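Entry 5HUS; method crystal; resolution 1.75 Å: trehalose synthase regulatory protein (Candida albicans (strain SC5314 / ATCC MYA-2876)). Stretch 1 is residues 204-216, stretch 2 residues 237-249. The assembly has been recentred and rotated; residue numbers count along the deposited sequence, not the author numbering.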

# COMPACT_ATOMS: atom_id res chain seq x y z
N ALA A 204 -5.50 -2.58 -6.19
CA ALA A 204 -6.17 -1.48 -5.50
C ALA A 204 -5.84 -0.14 -6.14
O ALA A 204 -6.71 0.71 -6.31
N ILE A 205 -4.57 0.06 -6.49
CA ILE A 205 -4.16 1.29 -7.15
C ILE A 205 -4.89 1.42 -8.48
O ILE A 205 -5.42 2.47 -8.81
N ARG A 206 -4.96 0.32 -9.23
CA ARG A 206 -5.66 0.31 -10.50
C ARG A 206 -7.14 0.64 -10.32
O ARG A 206 -7.71 1.38 -11.11
N LEU A 207 -7.74 0.11 -9.26
CA LEU A 207 -9.15 0.38 -8.97
C LEU A 207 -9.39 1.86 -8.65
O LEU A 207 -10.30 2.49 -9.19
N VAL A 208 -8.58 2.41 -7.75
CA VAL A 208 -8.71 3.82 -7.39
C VAL A 208 -8.48 4.71 -8.61
O VAL A 208 -9.25 5.63 -8.87
N LEU A 209 -7.43 4.41 -9.37
CA LEU A 209 -7.15 5.15 -10.59
C LEU A 209 -8.33 5.09 -11.56
O LEU A 209 -8.76 6.12 -12.08
N SER A 210 -8.89 3.90 -11.77
CA SER A 210 -10.05 3.73 -12.65
C SER A 210 -11.25 4.56 -12.22
O SER A 210 -11.92 5.16 -13.05
N CYS A 211 -11.51 4.59 -10.92
CA CYS A 211 -12.65 5.34 -10.40
C CYS A 211 -12.55 6.82 -10.74
O CYS A 211 -13.52 7.41 -11.20
N HIS A 212 -11.39 7.40 -10.50
CA HIS A 212 -11.22 8.82 -10.76
C HIS A 212 -10.95 9.10 -12.24
O HIS A 212 -11.31 10.16 -12.74
N ASN A 213 -10.35 8.14 -12.93
CA ASN A 213 -10.01 8.32 -14.34
C ASN A 213 -11.22 8.19 -15.26
O ASN A 213 -11.31 8.86 -16.29
N SER A 214 -12.15 7.31 -14.90
CA SER A 214 -13.30 7.01 -15.75
C SER A 214 -14.60 7.45 -15.10
O SER A 214 -15.68 7.15 -15.62
N ASN A 215 -14.49 8.15 -13.98
CA ASN A 215 -15.64 8.62 -13.21
C ASN A 215 -16.63 7.51 -12.86
O ASN A 215 -17.82 7.62 -13.14
N LEU A 216 -16.13 6.44 -12.25
CA LEU A 216 -17.00 5.34 -11.82
C LEU A 216 -17.61 5.60 -10.45
O LEU A 216 -16.92 6.04 -9.54
N PRO A 237 -7.98 0.64 -20.73
CA PRO A 237 -8.70 1.71 -20.03
C PRO A 237 -9.71 2.42 -20.93
O PRO A 237 -9.49 2.53 -22.13
N SER A 238 -10.80 2.91 -20.34
CA SER A 238 -11.85 3.58 -21.09
C SER A 238 -11.34 4.84 -21.79
O SER A 238 -10.23 5.30 -21.50
N ASN A 239 -12.15 5.40 -22.68
CA ASN A 239 -11.74 6.56 -23.49
C ASN A 239 -11.32 7.75 -22.64
O ASN A 239 -10.67 8.68 -23.13
N ASP A 240 -11.69 7.71 -21.37
CA ASP A 240 -11.43 8.80 -20.45
C ASP A 240 -9.97 8.90 -20.03
O ASP A 240 -9.29 7.89 -19.80
N HIS A 241 -9.49 10.13 -19.98
CA HIS A 241 -8.20 10.45 -19.41
C HIS A 241 -8.43 11.56 -18.40
O HIS A 241 -7.74 12.57 -18.42
N GLU A 242 -9.43 11.38 -17.54
CA GLU A 242 -9.76 12.38 -16.53
C GLU A 242 -8.58 12.62 -15.59
O GLU A 242 -8.39 13.74 -15.12
N VAL A 243 -7.81 11.58 -15.33
CA VAL A 243 -6.60 11.71 -14.52
C VAL A 243 -5.39 11.92 -15.43
O VAL A 243 -5.08 11.07 -16.27
N ALA A 244 -4.72 13.05 -15.26
CA ALA A 244 -3.58 13.41 -16.11
C ALA A 244 -2.24 13.29 -15.39
O ALA A 244 -1.19 13.46 -16.00
N ALA A 245 -2.28 12.99 -14.09
CA ALA A 245 -1.06 12.83 -13.31
C ALA A 245 -1.27 11.86 -12.16
O ALA A 245 -2.26 11.97 -11.45
N VAL A 246 -0.33 10.93 -11.99
CA VAL A 246 -0.37 9.97 -10.88
C VAL A 246 0.97 9.98 -10.14
O VAL A 246 2.03 10.00 -10.77
N LEU A 247 0.91 9.98 -8.82
CA LEU A 247 2.12 9.95 -8.01
C LEU A 247 2.00 8.87 -6.94
O LEU A 247 0.94 8.70 -6.34
N TYR A 248 3.08 8.12 -6.73
CA TYR A 248 3.12 7.15 -5.64
C TYR A 248 4.35 7.39 -4.81
O TYR A 248 5.44 7.56 -5.35
N SER A 249 4.17 7.44 -3.48
CA SER A 249 5.30 7.55 -2.57
C SER A 249 5.29 6.38 -1.61
O SER A 249 4.23 5.98 -1.12

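The helix of residues 204-213 runs roughly antiparallel to the strand of residues 243-249, at 148° between their N-to-C directions, and their axes approach to 9.2 Å. The two stretches together bury 511 Å², both sides summed, and the contact changes from apolar to polar towards the helix C-terminus.

At the far end of the apolar seam, Ile 205 (chi1 m, chi2 t) points toward the strand and its CD1 lies 4.0 Å from CD2 of Tyr 248, meeting the ring obliquely; Tyr 248 (chi1 t) also points toward the helix. One turn on, the CA-to-CB bond of Leu 209 leaves sideways, but its t, p rotamer brings the tip nearer the strand. There CD1 of Leu 209 seats in the shallow notch where the two valine methyls meet, 3.8 Å from CG1 of Val 243 and 3.9 Å from CG2 of Val 246. Both valines are t and point toward the helix, whereas Ala 244 and Ala 245 turn away. The other methyl of Val 243, CG2, rests against the last helical turn, 3.7 Å from C and 3.9 Å from CB of His 212, whose own ring leads away.

Asn 213 has the largest area covered by the other stretch. With chi1 t, its side chain reaches over the start of the strand, where OD1 of Asn 213 accepts a hydrogen bond from N of Val 243 (2.9 Å, 165°). The backbone O of Asn 213 receives a weak one from N of Glu 242 (3.4 Å) and also packs 3.1 Å from CB of Asp 240. The loop thus follows the helix end closely, and CB of Glu 242 sits 3.5 Å from O of His 212 before its carboxylate leads away. Beyond, Ser 214 OG (chi1 m) and Ser 238 OG (chi1 p) share a 2.6 Å hydrogen bond, although Ser 238 is poorly ordered.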

# COMPACT_ATOMS: atom_id res chain seq x y z
CB ALA A 204 -5.81 -1.47 -4.02
CB ILE A 205 -2.63 1.33 -7.36
CG1 ILE A 205 -1.93 1.51 -6.00
CG2 ILE A 205 -2.26 2.49 -8.32
CD1 ILE A 205 -0.42 1.39 -6.05
CB ARG A 206 -5.50 -1.04 -11.20
CG ARG A 206 -6.31 -1.15 -12.49
CD ARG A 206 -6.07 -2.48 -13.19
NE ARG A 206 -6.56 -3.62 -12.43
CZ ARG A 206 -6.44 -4.89 -12.81
NH1 ARG A 206 -5.84 -5.18 -13.96
NH2 ARG A 206 -6.92 -5.87 -12.05
CB LEU A 207 -9.63 -0.51 -7.81
CG LEU A 207 -11.08 -0.41 -7.33
CD1 LEU A 207 -11.49 -1.72 -6.68
CD2 LEU A 207 -11.31 0.74 -6.35
CB VAL A 208 -7.74 4.19 -6.25
CG1 VAL A 208 -7.74 5.69 -6.01
CG2 VAL A 208 -8.13 3.44 -4.98
CB LEU A 209 -5.88 4.63 -11.26
CG LEU A 209 -5.50 5.24 -12.61
CD1 LEU A 209 -5.38 6.76 -12.52
CD2 LEU A 209 -4.20 4.64 -13.11
CB SER A 210 -10.46 2.25 -12.74
OG SER A 210 -9.42 1.47 -13.31
CB CYS A 211 -12.78 5.16 -8.89
SG CYS A 211 -13.35 3.52 -8.43
CB HIS A 212 -10.11 9.38 -9.87
CG HIS A 212 -10.45 9.38 -8.42
ND1 HIS A 212 -11.31 10.30 -7.85
CD2 HIS A 212 -10.08 8.55 -7.41
CE1 HIS A 212 -11.44 10.04 -6.56
NE2 HIS A 212 -10.70 8.99 -6.27
CB ASN A 213 -8.94 7.31 -14.77
CG ASN A 213 -8.27 7.69 -16.08
OD1 ASN A 213 -8.06 8.86 -16.37
ND2 ASN A 213 -7.92 6.68 -16.88
CB SER A 214 -13.35 5.52 -16.07
OG SER A 214 -12.13 5.07 -16.63
CB ASN A 215 -16.37 9.73 -13.96
CG ASN A 215 -16.45 11.01 -13.16
OD1 ASN A 215 -17.16 11.09 -12.16
ND2 ASN A 215 -15.71 12.02 -13.60
CB LEU A 216 -16.21 4.03 -11.77
CG LEU A 216 -15.28 3.75 -12.93
CD1 LEU A 216 -14.53 2.46 -12.69
CD2 LEU A 216 -16.06 3.69 -14.24
CB PRO A 237 -7.58 2.65 -19.60
CG PRO A 237 -6.56 2.52 -20.69
CD PRO A 237 -6.65 1.09 -21.19
CB SER A 238 -13.03 3.94 -20.18
OG SER A 238 -12.64 4.86 -19.17
CB ASN A 239 -12.88 6.98 -24.42
CG ASN A 239 -14.02 7.68 -23.70
OD1 ASN A 239 -14.21 7.52 -22.49
ND2 ASN A 239 -14.81 8.45 -24.45
CB ASP A 240 -12.31 8.67 -19.22
CG ASP A 240 -13.74 9.11 -19.47
OD1 ASP A 240 -14.66 8.31 -19.22
OD2 ASP A 240 -13.93 10.26 -19.93
CB HIS A 241 -7.20 10.88 -20.48
CG HIS A 241 -6.68 9.76 -21.32
ND1 HIS A 241 -5.38 9.28 -21.21
CD2 HIS A 241 -7.26 9.01 -22.28
CE1 HIS A 241 -5.20 8.30 -22.06
NE2 HIS A 241 -6.33 8.11 -22.73
CB GLU A 242 -10.99 11.97 -15.72
CG GLU A 242 -12.28 11.91 -16.53
CD GLU A 242 -12.91 13.27 -16.73
OE1 GLU A 242 -12.39 14.26 -16.18
OE2 GLU A 242 -13.94 13.35 -17.45
CB VAL A 243 -6.37 10.49 -13.60
CG1 VAL A 243 -5.00 10.55 -12.95
CG2 VAL A 243 -7.47 10.41 -12.55
CB ALA A 244 -3.76 14.84 -16.63
CB ALA A 245 -0.58 14.17 -12.79
CB VAL A 246 -0.67 8.54 -11.36
CG1 VAL A 246 -0.76 7.58 -10.17
CG2 VAL A 246 -1.96 8.50 -12.16
CB LEU A 247 2.36 11.32 -7.35
CG LEU A 247 3.64 11.55 -6.53
CD1 LEU A 247 4.02 13.03 -6.59
CD2 LEU A 247 3.50 11.12 -5.07
CB TYR A 248 3.12 5.71 -6.18
CG TYR A 248 3.28 4.65 -5.12
CD1 TYR A 248 4.54 4.23 -4.70
CD2 TYR A 248 2.16 4.08 -4.50
CE1 TYR A 248 4.68 3.27 -3.71
CE2 TYR A 248 2.30 3.13 -3.51
CZ TYR A 248 3.56 2.72 -3.13
OH TYR A 248 3.72 1.76 -2.15
CB SER A 249 5.26 8.87 -1.80
OG SER A 249 6.36 8.96 -0.92